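Local coordinates for metallo-beta-lactamase family protein (Thermus thermophilus, PDB 2ZO4) that binds two zinc ions in a metallo-beta-lactamase fold and is probably a metal-dependent hydrolase whose substrate is not established, at residues A[45-49]-A[78-82]; A[10-14]-A[48-52]. All blocks are in the same frame, centred on the assembly; numbering follows the deposited sequence.

Contact 1: residues A[45-49]-A[78-82]; sequences ARGAL and LSGFF
R46 reaches from helix 43-55 with its guanidinium against two side chains of segment 78-82. NH1 stands over the middle of the F81 ring, 3.6 Å above its plane, and CZ of R46 lies 4.7 Å from the ring centroid, 16° off the normal: a cation-pi contact. The two planes are 75° apart, with F81 at the guanidinium edge. One guanidinium face receives L78, whose CD2 is 3.7 Å from CZ of R46. The other methyl of L78, CD1, turns to L49 and sits 4.1 Å from its CD2. That same L49 methyl abuts the rim of the F82 ring, 3.8 Å from CZ of F82. An extended chain from CG to NE carries the R46 charge past L78 to F81, while F81, its CG anti to the backbone N (chi1 167°), presents a ring face. Farther out, F60 packs edge-to-face on F81, and F82 rests on I66 of strand 65-68, helix-on-sheet packing consistent with the family's alpha-beta/beta-alpha sandwich. No hydrogen bond joins the segments. Dispersion and one cation-pi contact therefore hold helix 43-55 to the helix that follows the zinc ligands D74 and H75, and the aromatic face probably stabilises the arginine's positive charge.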
loop_
_atom_site.group_PDB
_atom_site.type_symbol
_atom_site.label_atom_id
_atom_site.label_comp_id
_atom_site.label_asym_id
_atom_site.label_seq_id
_atom_site.Cartn_x
_atom_site.Cartn_y
_atom_site.Cartn_z
ATOM N N ALA A 45 15.433 10.430 -3.587
ATOM C CA ALA A 45 14.282 10.517 -2.687
ATOM C C ALA A 45 14.600 11.305 -1.415
ATOM O O ALA A 45 13.830 12.181 -1.019
ATOM C CB ALA A 45 13.752 9.128 -2.348
ATOM N N ARG A 46 15.731 10.989 -0.782
ATOM C CA ARG A 46 16.201 11.719 0.404
ATOM C C ARG A 46 16.392 13.203 0.112
ATOM O O ARG A 46 16.009 14.055 0.916
ATOM C CB ARG A 46 17.527 11.148 0.912
ATOM C CG ARG A 46 17.444 9.796 1.597
ATOM C CD ARG A 46 18.847 9.290 1.899
ATOM N NE ARG A 46 18.848 8.029 2.643
ATOM C CZ ARG A 46 18.843 7.936 3.971
ATOM N NH1 ARG A 46 18.826 9.029 4.725
ATOM N NH2 ARG A 46 18.847 6.743 4.549
ATOM N N GLY A 47 16.989 13.495 -1.044
ATOM C CA GLY A 47 17.287 14.861 -1.465
ATOM C C GLY A 47 16.037 15.682 -1.683
ATOM O O GLY A 47 15.949 16.819 -1.218
ATOM N N ALA A 48 15.069 15.096 -2.386
ATOM C CA ALA A 48 13.777 15.730 -2.632
ATOM C C ALA A 48 13.021 16.038 -1.337
ATOM O O ALA A 48 12.442 17.119 -1.193
ATOM C CB ALA A 48 12.931 14.862 -3.544
ATOM N N LEU A 49 13.030 15.085 -0.402
ATOM C CA LEU A 49 12.343 15.258 0.873
ATOM C C LEU A 49 12.999 16.368 1.697
ATOM O O LEU A 49 12.308 17.218 2.275
ATOM C CB LEU A 49 12.293 13.935 1.657
ATOM C CG LEU A 49 11.525 13.871 2.987
ATOM C CD1 LEU A 49 10.162 14.560 2.902
ATOM C CD2 LEU A 49 11.371 12.415 3.446
ATOM N N LEU A 78 11.946 5.163 4.724
ATOM C CA LEU A 78 12.720 6.049 5.600
ATOM C C LEU A 78 12.254 6.104 7.061
ATOM O O LEU A 78 12.821 6.853 7.862
ATOM C CB LEU A 78 12.826 7.462 5.014
ATOM C CG LEU A 78 13.769 7.677 3.821
ATOM C CD1 LEU A 78 13.761 9.138 3.391
ATOM C CD2 LEU A 78 15.192 7.225 4.139
ATOM N N SER A 79 11.240 5.313 7.410
ATOM C CA SER A 79 10.663 5.352 8.761
ATOM C C SER A 79 11.686 5.071 9.869
ATOM O O SER A 79 11.662 5.718 10.917
ATOM C CB SER A 79 9.456 4.417 8.881
ATOM O OG SER A 79 9.795 3.072 8.592
ATOM N N GLY A 80 12.575 4.113 9.627
ATOM C CA GLY A 80 13.654 3.796 10.562
ATOM C C GLY A 80 14.702 4.891 10.656
ATOM O O GLY A 80 15.325 5.056 11.704
ATOM N N PHE A 81 14.899 5.631 9.561
ATOM C CA PHE A 81 15.816 6.776 9.545
ATOM C C PHE A 81 15.278 7.887 10.436
ATOM O O PHE A 81 15.984 8.382 11.317
ATOM C CB PHE A 81 16.059 7.293 8.113
ATOM C CG PHE A 81 16.732 8.655 8.053
ATOM C CD1 PHE A 81 18.078 8.805 8.397
ATOM C CD2 PHE A 81 16.018 9.782 7.647
ATOM C CE1 PHE A 81 18.701 10.059 8.344
ATOM C CE2 PHE A 81 16.632 11.041 7.586
ATOM C CZ PHE A 81 17.976 11.178 7.938
ATOM N N PHE A 82 14.022 8.268 10.204
ATOM C CA PHE A 82 13.347 9.246 11.047
ATOM C C PHE A 82 13.297 8.788 12.502
ATOM O O PHE A 82 13.577 9.576 13.405
ATOM C CB PHE A 82 11.948 9.562 10.514
ATOM C CG PHE A 82 11.948 10.502 9.341
ATOM C CD1 PHE A 82 11.671 10.036 8.059
ATOM C CD2 PHE A 82 12.237 11.853 9.516
ATOM C CE1 PHE A 82 11.674 10.905 6.968
ATOM C CE2 PHE A 82 12.240 12.733 8.433
ATOM C CZ PHE A 82 11.959 12.256 7.157
#

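Contact 2: residues A[10-14]-A[48-52]; sequences LLPVP and ALELH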
loop_
_atom_site.group_PDB
_atom_site.type_symbol
_atom_site.label_atom_id
_atom_site.label_comp_id
_atom_site.label_asym_id
_atom_site.label_seq_id
_atom_site.Cartn_x
_atom_site.Cartn_y
_atom_site.Cartn_z
ATOM N N LEU A 10 1.255 18.747 0.494
ATOM C CA LEU A 10 1.590 17.641 -0.398
ATOM C C LEU A 10 3.085 17.656 -0.729
ATOM O O LEU A 10 3.617 18.675 -1.176
ATOM C CB LEU A 10 0.756 17.708 -1.685
ATOM C CG LEU A 10 1.256 16.923 -2.906
ATOM C CD1 LEU A 10 1.096 15.422 -2.717
ATOM C CD2 LEU A 10 0.547 17.379 -4.169
ATOM N N LEU A 11 3.745 16.520 -0.506
ATOM C CA LEU A 11 5.184 16.367 -0.749
ATOM C C LEU A 11 5.449 15.227 -1.740
ATOM O O LEU A 11 5.578 14.067 -1.333
ATOM C CB LEU A 11 5.933 16.105 0.568
ATOM C CG LEU A 11 6.377 17.274 1.455
ATOM C CD1 LEU A 11 5.217 18.104 1.961
ATOM C CD2 LEU A 11 7.202 16.774 2.632
ATOM N N PRO A 12 5.501 15.547 -3.049
ATOM C CA PRO A 12 5.799 14.544 -4.075
ATOM C C PRO A 12 7.283 14.159 -4.090
ATOM O O PRO A 12 8.148 15.029 -4.141
ATOM C CB PRO A 12 5.408 15.251 -5.384
ATOM C CG PRO A 12 4.657 16.491 -4.971
ATOM C CD PRO A 12 5.240 16.864 -3.650
ATOM N N VAL A 13 7.563 12.861 -4.038
ATOM C CA VAL A 13 8.939 12.365 -3.952
ATOM C C VAL A 13 9.187 11.297 -5.022
ATOM O O VAL A 13 8.372 10.390 -5.179
ATOM C CB VAL A 13 9.246 11.805 -2.526
ATOM C CG1 VAL A 13 10.636 11.206 -2.452
ATOM C CG2 VAL A 13 9.097 12.891 -1.474
ATOM N N PRO A 14 10.306 11.410 -5.775
ATOM C CA PRO A 14 10.637 10.414 -6.807
ATOM C C PRO A 14 10.987 9.045 -6.226
ATOM O O PRO A 14 11.671 8.956 -5.209
ATOM C CB PRO A 14 11.859 11.017 -7.517
ATOM C CG PRO A 14 11.896 12.461 -7.094
ATOM C CD PRO A 14 11.313 12.485 -5.722
ATOM N N ALA A 48 15.069 15.096 -2.386
ATOM C CA ALA A 48 13.777 15.730 -2.632
ATOM C C ALA A 48 13.021 16.038 -1.337
ATOM O O ALA A 48 12.442 17.119 -1.193
ATOM C CB ALA A 48 12.931 14.862 -3.544
ATOM N N LEU A 49 13.030 15.085 -0.402
ATOM C CA LEU A 49 12.343 15.258 0.873
ATOM C C LEU A 49 12.999 16.368 1.697
ATOM O O LEU A 49 12.308 17.218 2.275
ATOM C CB LEU A 49 12.293 13.935 1.657
ATOM C CG LEU A 49 11.525 13.871 2.987
ATOM C CD1 LEU A 49 10.162 14.560 2.902
ATOM C CD2 LEU A 49 11.371 12.415 3.446
ATOM N N GLU A 50 14.331 16.358 1.728
ATOM C CA GLU A 50 15.106 17.392 2.403
ATOM C C GLU A 50 14.763 18.778 1.867
ATOM O O GLU A 50 14.554 19.705 2.644
ATOM C CB GLU A 50 16.605 17.126 2.255
ATOM C CG GLU A 50 17.484 18.034 3.106
ATOM C CD GLU A 50 18.961 17.679 3.021
ATOM O OE1 GLU A 50 19.369 17.009 2.046
ATOM O OE2 GLU A 50 19.714 18.075 3.937
ATOM N N LEU A 51 14.699 18.906 0.541
ATOM C CA LEU A 51 14.369 20.184 -0.096
ATOM C C LEU A 51 12.954 20.648 0.240
ATOM O O LEU A 51 12.732 21.832 0.514
ATOM C CB LEU A 51 14.576 20.112 -1.613
ATOM C CG LEU A 51 16.013 20.266 -2.115
ATOM C CD1 LEU A 51 16.139 19.786 -3.554
ATOM C CD2 LEU A 51 16.496 21.713 -1.985
ATOM N N HIS A 52 12.004 19.713 0.226
ATOM C CA HIS A 52 10.625 19.996 0.641
ATOM C C HIS A 52 10.570 20.556 2.055
ATOM O O HIS A 52 9.946 21.591 2.297
ATOM C CB HIS A 52 9.759 18.736 0.561
ATOM C CG HIS A 52 9.221 18.460 -0.807
ATOM N ND1 HIS A 52 9.375 17.243 -1.435
ATOM C CD2 HIS A 52 8.530 19.243 -1.668
ATOM C CE1 HIS A 52 8.802 17.289 -2.624
ATOM N NE2 HIS A 52 8.280 18.490 -2.789
#
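H52 and L11 bury the most surface here, followed by L49 and V13. The H52 imidazole lies against strand 8-14 with L11 over one face: CG of L11 is 4.2 Å from the ring centroid, 28° off the normal, a CH-pi contact. CG of L11 also comes 3.8 Å from CB of H52, the side chains running in opposite directions. With CG beside its own backbone N (chi1 -83°), H52 turns its ring in toward and across the strand, with P12 at about a right angle. CD2 of L11 continues one turn back along the helix to CD1 of L49, 3.7 Å away. Toward the start of segment 48-52, the CB of A48 rests 3.6 Å from CD of P14 and 4.5 Å from CG1 of V13. The strand and helix segments run nearly antiparallel, at 157°, with axes 8.6 Å apart. Strand 8-14, an outermost strand of its mixed sheet, bonds through the L11 and V13 backbones to L24 and V22 of strand 21-29, and helix 43-55 lies on that sheet's face, consistent with the alpha-beta/beta-alpha sandwich of the family. The secure contacts are apolar and CH-pi; the fit probably depends mainly on shape and hydrophobic burial.

From the N terminus, strand 8-14 comes first; the chain then runs through strands 21-29 and 32-36 to helix 43-55, which returns on the strand at contact 2, with 33 residues between its segments. From the same helix it passes through strand 65-68 and past the zinc ligands D74 and H75 on helix 73-76 to helix 79-84, where contact 1 closes a second loop of 28 residues. The loops interlock rather than nest: contact 1 opens at 45, inside the loop that contact 2 closes at 52, and the segments share A48 and L49. A45, from the first segment of contact 1, touches strand 8-14, its CB 3.5 Å from O of P14. Helix 43-55 is thus held between an outermost strand of the mixed sheet and the helix beyond the zinc ligands.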